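Local coordinates for HTH-type dhaKLM operon transcriptional activator DhaS (Lactococcus lactis, PDB 2IU5), which activates transcription of the dhaKLM operon, in complex with DhaQ and in response to dihydroxyacetone, by binding as a homodimer an inverted repeat that partly overlaps the promoter's -35 sequence, at residues Asn84-Leu89 against Gln173-Leu178; Asn67-Leu72 against Glu111-Ile116; Trp63-Asp68 against Val105-Phe110. The protein carries 1 engineered substitution. One frame throughout, in Å; residues are numbered along the deposited sequence.

In the fold
Contact 2 lies close to the centre of this all-helical chain, with contact 3 about 8 Å from it and contact 1 about 16 Å, centre to centre; contacts 1 and 3 fall on opposite sides of the chain's centre, their centres about 22 Å apart. Helix 57-73 supplies the first segment of contacts 2 and 3, which overlap at N67 and D68, and F113 touches the backbone of F65. Contacts 1 and 2 meet where L89 packs on F69 and L72. Along the chain 63-68 and 67-72 precede 84-89, 105-110, 111-116 and 173-178. Contacts 2 and 3 thus join the TetR-type N-terminal region to the C-terminal region, while contact 1 lies within the latter, beside the second subunit.

Contact 1. Residues Asn84-Leu89 against Gln173-Leu178; sequences NELLLL and QIVNLL
L86 spans the gap between helix 82-95 and helix 171-183 and rests one methyl, CD2, against both I174 and V175. The helices run roughly antiparallel, their axes still 11.2 Å apart at closest approach and their N-to-C directions at 147°, so a long branched side chain suits this place. With CG anti to the backbone N (chi1 171°), the leucine extends across, and its CD2 comes to 3.8 Å from CG2 of V175 and 3.9 Å from CG2 of I174. The leucine and the valine lie alongside each other, pointing opposite ways, whereas the isoleucine meets the leucine at a slant. On both beta-branched residues it is CG2 that does the touching. L178 adds only a looser touch, its CD1 lying 4.5 Å from L86 CD2. No hydrogen bond crosses the pair, and all four residues are buried, as fits a purely apolar contact. L86 also packs on W118 and L121 of helix 110-132, and I174 on I153 of helix 139-163. Beyond them, I174 and L178 reach F144 and Y148 of the second subunit, which places this contact in the C-terminal helical region, next to the dimer interface.

Contact 2. Residues Asn67-Leu72 against Glu111-Ile116; sequences NDFAEL and EHFFLI
F69 has its CG anti to the carbonyl carbon (chi1 -72°), which sends its ring out from helix 57-73 toward helix 110-132, while F113 and F114 both have CG anti to the backbone N (chi1 177° and -166°). With these torsions the rings of F113 and F114 come nearer to the other helix than the direction of their CB atoms suggests, and F69 touches both. CD2 of F69 lies 4.0 Å from CE2 of F113, near the plane of the F113 ring and at its edge. CZ of F69 stands 4.1 Å from CE1 of F114, again at a ring edge. The F69 ring meets each partner obliquely. Phenylalanine suits all three places, because the backbones stay well apart, the CA atoms of F69 and F114 being 9.2 Å from each other, and a broad flat group can fill that separation. F114 carries the aromatic cluster further, with edge-to-face partners in W118 and F104, and F69 also packs on L89 and L93 of helix 82-95. On the same helix as F69, N67 ND2 gives a 2.9 Å hydrogen bond to D68 OD1, whose OD2 makes a salt bridge with K23 and a hydrogen bond with Y92 OH. Between the two segments no hydrogen bond forms, so the contact rests on burial of apolar rings and on dispersion between them.

Contact 3. Residues Trp63-Asp68 against Val105-Phe110; sequences WIFEND and VIDKNF
F65 and F110 form an inclined edge-to-face pair in which F110 brings its edge to the face of F65. Their centroids are 4.8 Å apart and the planes make 51°, a tilt well short of perpendicular. CE1 of F110 stands 3.7 Å above the F65 ring plane, over the middle of the ring, so this one atom is almost equally close to all six ring carbons. CD1 beside it comes to 3.9 Å from CE2 of F65. Both side chains point across, F65 with CG anti to its carbonyl carbon (chi1 -63°). A broad aromatic face and a ring edge with partly positive hydrogens are well matched here, and both residues are buried.

The polar part belongs to the turn between helix 97-106 and helix 110-132. D107, the first residue to leave helical geometry, opens a type I beta turn that runs to F110, and its OD1 accepts the backbone N-H of N109 at 2.9 Å, met from above the carboxylate plane. A short acidic side chain suits this capping position. Its other oxygen, OD2, lies 4.3 Å from CE2 of F65, a looser touch. A further bond, NZ of K108 to OD1 of N109 at 2.7 Å, is made on the exposed side of the turn.

F65 also packs on F99, Y100 and I103 of helix 97-106, and F110 on I103 and, edge-to-face, on F104. The pair therefore sits where helix 57-73 meets helix 97-106 and the start of helix 110-132, while W63 and I64 face helix 13-28.

Contact 1. Residues Asn84-Leu89 against Gln173-Leu178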
loop_
_atom_site.group_PDB
_atom_site.type_symbol
_atom_site.label_atom_id
_atom_site.label_comp_id
_atom_site.label_asym_id
_atom_site.label_seq_id
_atom_site.Cartn_x
_atom_site.Cartn_y
_atom_site.Cartn_z
ATOM N N ASN A 84 -9.156 1.889 -20.378
ATOM C CA ASN A 84 -8.076 2.015 -21.374
ATOM C C ASN A 84 -6.840 2.659 -20.744
ATOM O O ASN A 84 -5.706 2.267 -21.007
ATOM C CB ASN A 84 -8.579 2.833 -22.575
ATOM C CG ASN A 84 -9.654 2.098 -23.362
ATOM O OD1 ASN A 84 -9.649 0.871 -23.376
ATOM N ND2 ASN A 84 -10.573 2.827 -24.016
ATOM N N GLU A 85 -7.044 3.656 -19.895
ATOM C CA GLU A 85 -5.902 4.301 -19.253
ATOM C C GLU A 85 -5.123 3.375 -18.339
ATOM O O GLU A 85 -3.879 3.372 -18.326
ATOM C CB GLU A 85 -6.381 5.539 -18.493
ATOM C CG GLU A 85 -6.826 6.576 -19.496
ATOM C CD GLU A 85 -8.078 7.325 -19.090
ATOM O OE1 GLU A 85 -8.466 7.244 -17.899
ATOM O OE2 GLU A 85 -8.668 7.993 -19.970
ATOM N N LEU A 86 -5.837 2.573 -17.563
ATOM C CA LEU A 86 -5.177 1.588 -16.729
ATOM C C LEU A 86 -4.332 0.632 -17.563
ATOM O O LEU A 86 -3.181 0.365 -17.197
ATOM C CB LEU A 86 -6.207 0.829 -15.891
ATOM C CG LEU A 86 -5.612 -0.359 -15.147
ATOM C CD1 LEU A 86 -4.547 0.091 -14.126
ATOM C CD2 LEU A 86 -6.788 -1.088 -14.452
ATOM N N LEU A 87 -4.872 0.118 -18.662
ATOM C CA LEU A 87 -4.100 -0.770 -19.540
ATOM C C LEU A 87 -2.839 -0.066 -20.025
ATOM O O LEU A 87 -1.738 -0.619 -19.953
ATOM C CB LEU A 87 -4.931 -1.253 -20.723
ATOM C CG LEU A 87 -4.156 -2.105 -21.728
ATOM C CD1 LEU A 87 -3.615 -3.360 -21.039
ATOM C CD2 LEU A 87 -5.102 -2.444 -22.894
ATOM N N LEU A 88 -2.980 1.154 -20.521
ATOM C CA LEU A 88 -1.792 1.859 -21.026
ATOM C C LEU A 88 -0.774 2.171 -19.938
ATOM O O LEU A 88 0.441 2.120 -20.174
ATOM C CB LEU A 88 -2.189 3.096 -21.828
ATOM C CG LEU A 88 -3.011 2.693 -23.069
ATOM C CD1 LEU A 88 -3.270 3.892 -23.954
ATOM C CD2 LEU A 88 -2.350 1.559 -23.883
ATOM N N LEU A 89 -1.242 2.486 -18.744
ATOM C CA LEU A 89 -0.327 2.656 -17.622
ATOM C C LEU A 89 0.441 1.370 -17.286
ATOM O O LEU A 89 1.678 1.386 -17.099
ATOM C CB LEU A 89 -1.136 3.167 -16.433
ATOM C CG LEU A 89 -0.350 3.502 -15.188
ATOM C CD1 LEU A 89 0.725 4.532 -15.485
ATOM C CD2 LEU A 89 -1.280 3.986 -14.082
ATOM N N GLN A 173 -7.586 -8.953 -13.872
ATOM C CA GLN A 173 -7.973 -9.132 -12.468
ATOM C C GLN A 173 -8.204 -7.789 -11.776
ATOM O O GLN A 173 -9.143 -7.648 -10.988
ATOM C CB GLN A 173 -6.905 -9.943 -11.729
ATOM C CG GLN A 173 -6.875 -11.404 -12.160
ATOM C CD GLN A 173 -5.734 -12.157 -11.524
ATOM O OE1 GLN A 173 -5.905 -12.769 -10.463
ATOM N NE2 GLN A 173 -4.568 -12.114 -12.158
ATOM N N ILE A 174 -7.365 -6.795 -12.056
ATOM C CA ILE A 174 -7.541 -5.510 -11.420
ATOM C C ILE A 174 -8.853 -4.880 -11.869
ATOM O O ILE A 174 -9.618 -4.410 -11.037
ATOM C CB ILE A 174 -6.346 -4.562 -11.641
ATOM C CG1 ILE A 174 -5.101 -5.159 -10.960
ATOM C CG2 ILE A 174 -6.693 -3.160 -11.116
ATOM C CD1 ILE A 174 -3.778 -4.553 -11.463
ATOM N N VAL A 175 -9.114 -4.871 -13.178
ATOM C CA VAL A 175 -10.370 -4.301 -13.682
ATOM C C VAL A 175 -11.583 -4.980 -13.039
ATOM O O VAL A 175 -12.541 -4.322 -12.626
ATOM C CB VAL A 175 -10.422 -4.400 -15.222
ATOM C CG1 VAL A 175 -11.795 -3.966 -15.754
ATOM C CG2 VAL A 175 -9.324 -3.546 -15.812
ATOM N N ASN A 176 -11.547 -6.302 -12.952
ATOM C CA ASN A 176 -12.693 -7.030 -12.425
ATOM C C ASN A 176 -12.933 -6.705 -10.951
ATOM O O ASN A 176 -14.077 -6.525 -10.526
ATOM C CB ASN A 176 -12.524 -8.526 -12.675
ATOM C CG ASN A 176 -12.585 -8.866 -14.151
ATOM O OD1 ASN A 176 -12.105 -9.918 -14.578
ATOM N ND2 ASN A 176 -13.182 -7.974 -14.946
ATOM N N LEU A 177 -11.862 -6.614 -10.167
ATOM C CA LEU A 177 -12.024 -6.295 -8.759
ATOM C C LEU A 177 -12.549 -4.863 -8.599
ATOM O O LEU A 177 -13.351 -4.572 -7.708
ATOM C CB LEU A 177 -10.712 -6.492 -8.013
ATOM C CG LEU A 177 -10.121 -7.909 -7.980
ATOM C CD1 LEU A 177 -8.848 -7.839 -7.125
ATOM C CD2 LEU A 177 -11.068 -8.927 -7.374
ATOM N N LEU A 178 -12.095 -3.959 -9.465
ATOM C CA LEU A 178 -12.527 -2.559 -9.318
ATOM C C LEU A 178 -13.997 -2.450 -9.688
ATOM O O LEU A 178 -14.778 -1.823 -8.975
ATOM C CB LEU A 178 -11.713 -1.636 -10.229
ATOM C CG LEU A 178 -10.261 -1.383 -9.813
ATOM C CD1 LEU A 178 -9.529 -0.611 -10.923
ATOM C CD2 LEU A 178 -10.163 -0.639 -8.467
#

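Contact 2. Residues Asn67-Leu72 against Glu111-Ile116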
loop_
_atom_site.group_PDB
_atom_site.type_symbol
_atom_site.label_atom_id
_atom_site.label_comp_id
_atom_site.label_asym_id
_atom_site.label_seq_id
_atom_site.Cartn_x
_atom_site.Cartn_y
_atom_site.Cartn_z
ATOM N N ASN A 67 5.114 14.359 -16.383
ATOM C CA ASN A 67 4.536 14.352 -17.718
ATOM C C ASN A 67 3.956 12.989 -18.061
ATOM O O ASN A 67 2.852 12.895 -18.593
ATOM C CB ASN A 67 5.626 14.642 -18.736
ATOM C CG ASN A 67 5.128 14.491 -20.161
ATOM O OD1 ASN A 67 4.550 15.426 -20.709
ATOM N ND2 ASN A 67 5.347 13.312 -20.766
ATOM N N ASP A 68 4.694 11.928 -17.766
ATOM C CA ASP A 68 4.320 10.625 -18.317
ATOM C C ASP A 68 3.045 10.130 -17.631
ATOM O O ASP A 68 2.133 9.625 -18.287
ATOM C CB ASP A 68 5.445 9.603 -18.132
ATOM C CG ASP A 68 6.563 9.769 -19.159
ATOM O OD1 ASP A 68 6.546 10.759 -19.930
ATOM O OD2 ASP A 68 7.445 8.892 -19.179
ATOM N N PHE A 69 2.974 10.266 -16.308
ATOM C CA PHE A 69 1.780 9.826 -15.593
ATOM C C PHE A 69 0.552 10.650 -15.921
ATOM O O PHE A 69 -0.536 10.088 -16.057
ATOM C CB PHE A 69 2.028 9.723 -14.088
ATOM C CG PHE A 69 2.893 8.548 -13.726
ATOM C CD1 PHE A 69 2.330 7.302 -13.480
ATOM C CD2 PHE A 69 4.280 8.681 -13.635
ATOM C CE1 PHE A 69 3.151 6.205 -13.144
ATOM C CE2 PHE A 69 5.104 7.596 -13.300
ATOM C CZ PHE A 69 4.545 6.360 -13.055
ATOM N N ALA A 70 0.699 11.962 -16.054
ATOM C CA ALA A 70 -0.436 12.799 -16.480
ATOM C C ALA A 70 -0.909 12.452 -17.889
ATOM O O ALA A 70 -2.109 12.421 -18.167
ATOM C CB ALA A 70 -0.052 14.267 -16.412
ATOM N N GLU A 71 0.041 12.188 -18.783
ATOM C CA GLU A 71 -0.304 11.906 -20.158
ATOM C C GLU A 71 -1.125 10.634 -20.213
ATOM O O GLU A 71 -2.102 10.557 -20.966
ATOM C CB GLU A 71 0.943 11.818 -21.024
ATOM C CG GLU A 71 1.515 13.190 -21.288
ATOM C CD GLU A 71 2.417 13.242 -22.503
ATOM O OE1 GLU A 71 2.937 12.169 -22.895
ATOM O OE2 GLU A 71 2.588 14.365 -23.044
ATOM N N LEU A 72 -0.722 9.656 -19.406
ATOM C CA LEU A 72 -1.347 8.337 -19.442
ATOM C C LEU A 72 -2.723 8.350 -18.805
ATOM O O LEU A 72 -3.638 7.659 -19.281
ATOM C CB LEU A 72 -0.460 7.298 -18.761
ATOM C CG LEU A 72 0.799 6.939 -19.557
ATOM C CD1 LEU A 72 1.856 6.395 -18.610
ATOM C CD2 LEU A 72 0.518 5.964 -20.686
ATOM N N GLU A 111 8.156 6.419 -3.960
ATOM C CA GLU A 111 7.022 5.566 -3.577
ATOM C C GLU A 111 5.806 6.434 -3.278
ATOM O O GLU A 111 4.671 6.075 -3.587
ATOM C CB GLU A 111 7.374 4.743 -2.334
ATOM C CG GLU A 111 6.237 3.881 -1.788
ATOM C CD GLU A 111 6.658 3.054 -0.580
ATOM O OE1 GLU A 111 6.956 1.844 -0.742
ATOM O OE2 GLU A 111 6.695 3.608 0.539
ATOM N N HIS A 112 6.049 7.586 -2.672
ATOM C CA HIS A 112 4.948 8.470 -2.305
ATOM C C HIS A 112 4.341 9.132 -3.529
ATOM O O HIS A 112 3.123 9.225 -3.655
ATOM C CB HIS A 112 5.420 9.502 -1.286
ATOM C CG HIS A 112 6.116 8.895 -0.110
ATOM N ND1 HIS A 112 5.532 7.926 0.679
ATOM C CD2 HIS A 112 7.348 9.116 0.410
ATOM C CE1 HIS A 112 6.378 7.577 1.635
ATOM N NE2 HIS A 112 7.485 8.285 1.494
ATOM N N PHE A 113 5.198 9.592 -4.432
ATOM C CA PHE A 113 4.733 10.108 -5.706
ATOM C C PHE A 113 3.919 9.034 -6.448
ATOM O O PHE A 113 2.872 9.313 -7.025
ATOM C CB PHE A 113 5.935 10.554 -6.538
ATOM C CG PHE A 113 5.549 11.033 -7.891
ATOM C CD1 PHE A 113 5.202 12.362 -8.103
ATOM C CD2 PHE A 113 5.523 10.145 -8.952
ATOM C CE1 PHE A 113 4.837 12.797 -9.373
ATOM C CE2 PHE A 113 5.161 10.568 -10.218
ATOM C CZ PHE A 113 4.819 11.891 -10.429
ATOM N N PHE A 114 4.412 7.799 -6.422
ATOM C CA PHE A 114 3.820 6.686 -7.194
ATOM C C PHE A 114 2.399 6.458 -6.648
ATOM O O PHE A 114 1.433 6.288 -7.415
ATOM C CB PHE A 114 4.710 5.453 -7.022
ATOM C CG PHE A 114 4.446 4.320 -7.985
ATOM C CD1 PHE A 114 4.457 4.487 -9.372
ATOM C CD2 PHE A 114 4.185 3.056 -7.470
ATOM C CE1 PHE A 114 4.207 3.392 -10.222
ATOM C CE2 PHE A 114 3.938 1.966 -8.308
ATOM C CZ PHE A 114 3.949 2.131 -9.682
ATOM N N LEU A 115 2.277 6.466 -5.325
ATOM C CA LEU A 115 0.978 6.254 -4.702
ATOM C C LEU A 115 0.018 7.345 -5.142
ATOM O O LEU A 115 -1.129 7.067 -5.470
ATOM C CB LEU A 115 1.095 6.180 -3.178
ATOM C CG LEU A 115 -0.249 6.128 -2.438
ATOM C CD1 LEU A 115 -0.964 4.816 -2.767
ATOM C CD2 LEU A 115 -0.010 6.266 -0.938
ATOM N N ILE A 116 0.495 8.583 -5.149
ATOM C CA ILE A 116 -0.347 9.702 -5.570
ATOM C C ILE A 116 -0.836 9.504 -7.012
ATOM O O ILE A 116 -1.987 9.830 -7.323
ATOM C CB ILE A 116 0.400 11.018 -5.407
ATOM C CG1 ILE A 116 0.508 11.382 -3.920
ATOM C CG2 ILE A 116 -0.362 12.115 -6.144
ATOM C CD1 ILE A 116 1.392 12.592 -3.640
#

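Contact 3. Residues Trp63-Asp68 against Val105-Phe110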
loop_
_atom_site.group_PDB
_atom_site.type_symbol
_atom_site.label_atom_id
_atom_site.label_comp_id
_atom_site.label_asym_id
_atom_site.label_seq_id
_atom_site.Cartn_x
_atom_site.Cartn_y
_atom_site.Cartn_z
ATOM N N TRP A 63 10.562 15.847 -14.449
ATOM C CA TRP A 63 9.700 16.182 -15.574
ATOM C C TRP A 63 9.088 14.917 -16.166
ATOM O O TRP A 63 7.883 14.876 -16.477
ATOM C CB TRP A 63 10.467 17.001 -16.644
ATOM C CG TRP A 63 9.517 17.474 -17.703
ATOM C CD1 TRP A 63 8.730 18.573 -17.642
ATOM C CD2 TRP A 63 9.243 16.851 -18.964
ATOM N NE1 TRP A 63 7.980 18.694 -18.779
ATOM C CE2 TRP A 63 8.273 17.647 -19.610
ATOM C CE3 TRP A 63 9.715 15.706 -19.613
ATOM C CZ2 TRP A 63 7.770 17.344 -20.875
ATOM C CZ3 TRP A 63 9.212 15.403 -20.868
ATOM C CH2 TRP A 63 8.245 16.220 -21.485
ATOM N N ILE A 64 9.902 13.878 -16.323
ATOM C CA ILE A 64 9.404 12.618 -16.863
ATOM C C ILE A 64 8.275 12.077 -15.985
ATOM O O ILE A 64 7.240 11.648 -16.494
ATOM C CB ILE A 64 10.546 11.611 -16.968
ATOM C CG1 ILE A 64 11.394 11.954 -18.191
ATOM C CG2 ILE A 64 10.025 10.192 -17.106
ATOM C CD1 ILE A 64 12.780 11.290 -18.118
ATOM N N PHE A 65 8.471 12.101 -14.672
ATOM C CA PHE A 65 7.464 11.541 -13.765
ATOM C C PHE A 65 6.166 12.338 -13.913
ATOM O O PHE A 65 5.064 11.770 -14.011
ATOM C CB PHE A 65 7.954 11.657 -12.316
ATOM C CG PHE A 65 9.212 10.882 -12.008
ATOM C CD1 PHE A 65 9.581 9.763 -12.742
ATOM C CD2 PHE A 65 10.020 11.298 -10.966
ATOM C CE1 PHE A 65 10.755 9.074 -12.424
ATOM C CE2 PHE A 65 11.177 10.616 -10.654
ATOM C CZ PHE A 65 11.539 9.519 -11.378
ATOM N N GLU A 66 6.266 13.661 -13.936
ATOM C CA GLU A 66 5.051 14.480 -13.969
ATOM C C GLU A 66 4.344 14.330 -15.310
ATOM O O GLU A 66 3.119 14.190 -15.374
ATOM C CB GLU A 66 5.414 15.939 -13.775
ATOM C CG GLU A 66 5.848 16.285 -12.383
ATOM C CD GLU A 66 6.304 17.733 -12.293
ATOM O OE1 GLU A 66 6.687 18.342 -13.329
ATOM O OE2 GLU A 66 6.274 18.254 -11.169
ATOM N N ASN A 67 5.114 14.359 -16.383
ATOM C CA ASN A 67 4.536 14.352 -17.718
ATOM C C ASN A 67 3.956 12.989 -18.061
ATOM O O ASN A 67 2.852 12.895 -18.593
ATOM C CB ASN A 67 5.626 14.642 -18.736
ATOM C CG ASN A 67 5.128 14.491 -20.161
ATOM O OD1 ASN A 67 4.550 15.426 -20.709
ATOM N ND2 ASN A 67 5.347 13.312 -20.766
ATOM N N ASP A 68 4.694 11.928 -17.766
ATOM C CA ASP A 68 4.320 10.625 -18.317
ATOM C C ASP A 68 3.045 10.130 -17.631
ATOM O O ASP A 68 2.133 9.625 -18.287
ATOM C CB ASP A 68 5.445 9.603 -18.132
ATOM C CG ASP A 68 6.563 9.769 -19.159
ATOM O OD1 ASP A 68 6.546 10.759 -19.930
ATOM O OD2 ASP A 68 7.445 8.892 -19.179
ATOM N N VAL A 105 15.211 2.447 -6.389
ATOM C CA VAL A 105 16.502 2.411 -5.681
ATOM C C VAL A 105 17.069 3.806 -5.399
ATOM O O VAL A 105 17.514 4.077 -4.275
ATOM C CB VAL A 105 17.552 1.563 -6.433
ATOM C CG1 VAL A 105 18.931 1.716 -5.777
ATOM C CG2 VAL A 105 17.138 0.101 -6.439
ATOM N N ILE A 106 17.050 4.671 -6.410
ATOM C CA ILE A 106 17.665 6.000 -6.366
ATOM C C ILE A 106 16.890 7.030 -5.553
ATOM O O ILE A 106 17.490 7.913 -4.936
ATOM C CB ILE A 106 17.819 6.611 -7.763
ATOM C CG1 ILE A 106 18.729 5.778 -8.658
ATOM C CG2 ILE A 106 18.357 8.020 -7.657
ATOM C CD1 ILE A 106 18.308 5.839 -10.120
ATOM N N ASP A 107 15.565 6.929 -5.552
ATOM C CA ASP A 107 14.727 8.019 -5.045
ATOM C C ASP A 107 13.766 7.487 -3.993
ATOM O O ASP A 107 12.738 6.898 -4.310
ATOM C CB ASP A 107 13.975 8.713 -6.179
ATOM C CG ASP A 107 13.062 9.840 -5.694
ATOM O OD1 ASP A 107 13.065 10.144 -4.480
ATOM O OD2 ASP A 107 12.339 10.421 -6.539
ATOM N N LYS A 108 14.123 7.707 -2.733
ATOM C CA LYS A 108 13.354 7.209 -1.598
ATOM C C LYS A 108 11.957 7.825 -1.535
ATOM O O LYS A 108 11.048 7.247 -0.936
ATOM C CB LYS A 108 14.088 7.521 -0.291
ATOM C CG LYS A 108 14.294 9.017 -0.033
ATOM C CD LYS A 108 14.422 9.321 1.455
ATOM C CE LYS A 108 13.136 9.926 2.027
ATOM N NZ LYS A 108 11.916 9.090 1.812
ATOM N N ASN A 109 11.787 8.992 -2.146
ATOM C CA ASN A 109 10.503 9.682 -2.114
ATOM C C ASN A 109 9.603 9.302 -3.279
ATOM O O ASN A 109 8.446 9.725 -3.354
ATOM C CB ASN A 109 10.686 11.199 -2.082
ATOM C CG ASN A 109 11.101 11.717 -0.711
ATOM O OD1 ASN A 109 10.871 11.068 0.317
ATOM N ND2 ASN A 109 11.720 12.897 -0.691
ATOM N N PHE A 110 10.133 8.504 -4.195
ATOM C CA PHE A 110 9.317 8.083 -5.303
ATOM C C PHE A 110 8.067 7.280 -4.962
ATOM O O PHE A 110 7.032 7.446 -5.620
ATOM C CB PHE A 110 10.122 7.315 -6.341
ATOM C CG PHE A 110 9.329 7.095 -7.575
ATOM C CD1 PHE A 110 9.053 8.151 -8.427
ATOM C CD2 PHE A 110 8.839 5.840 -7.889
ATOM C CE1 PHE A 110 8.313 7.958 -9.574
ATOM C CE2 PHE A 110 8.097 5.649 -9.038
ATOM C CZ PHE A 110 7.832 6.707 -9.883
#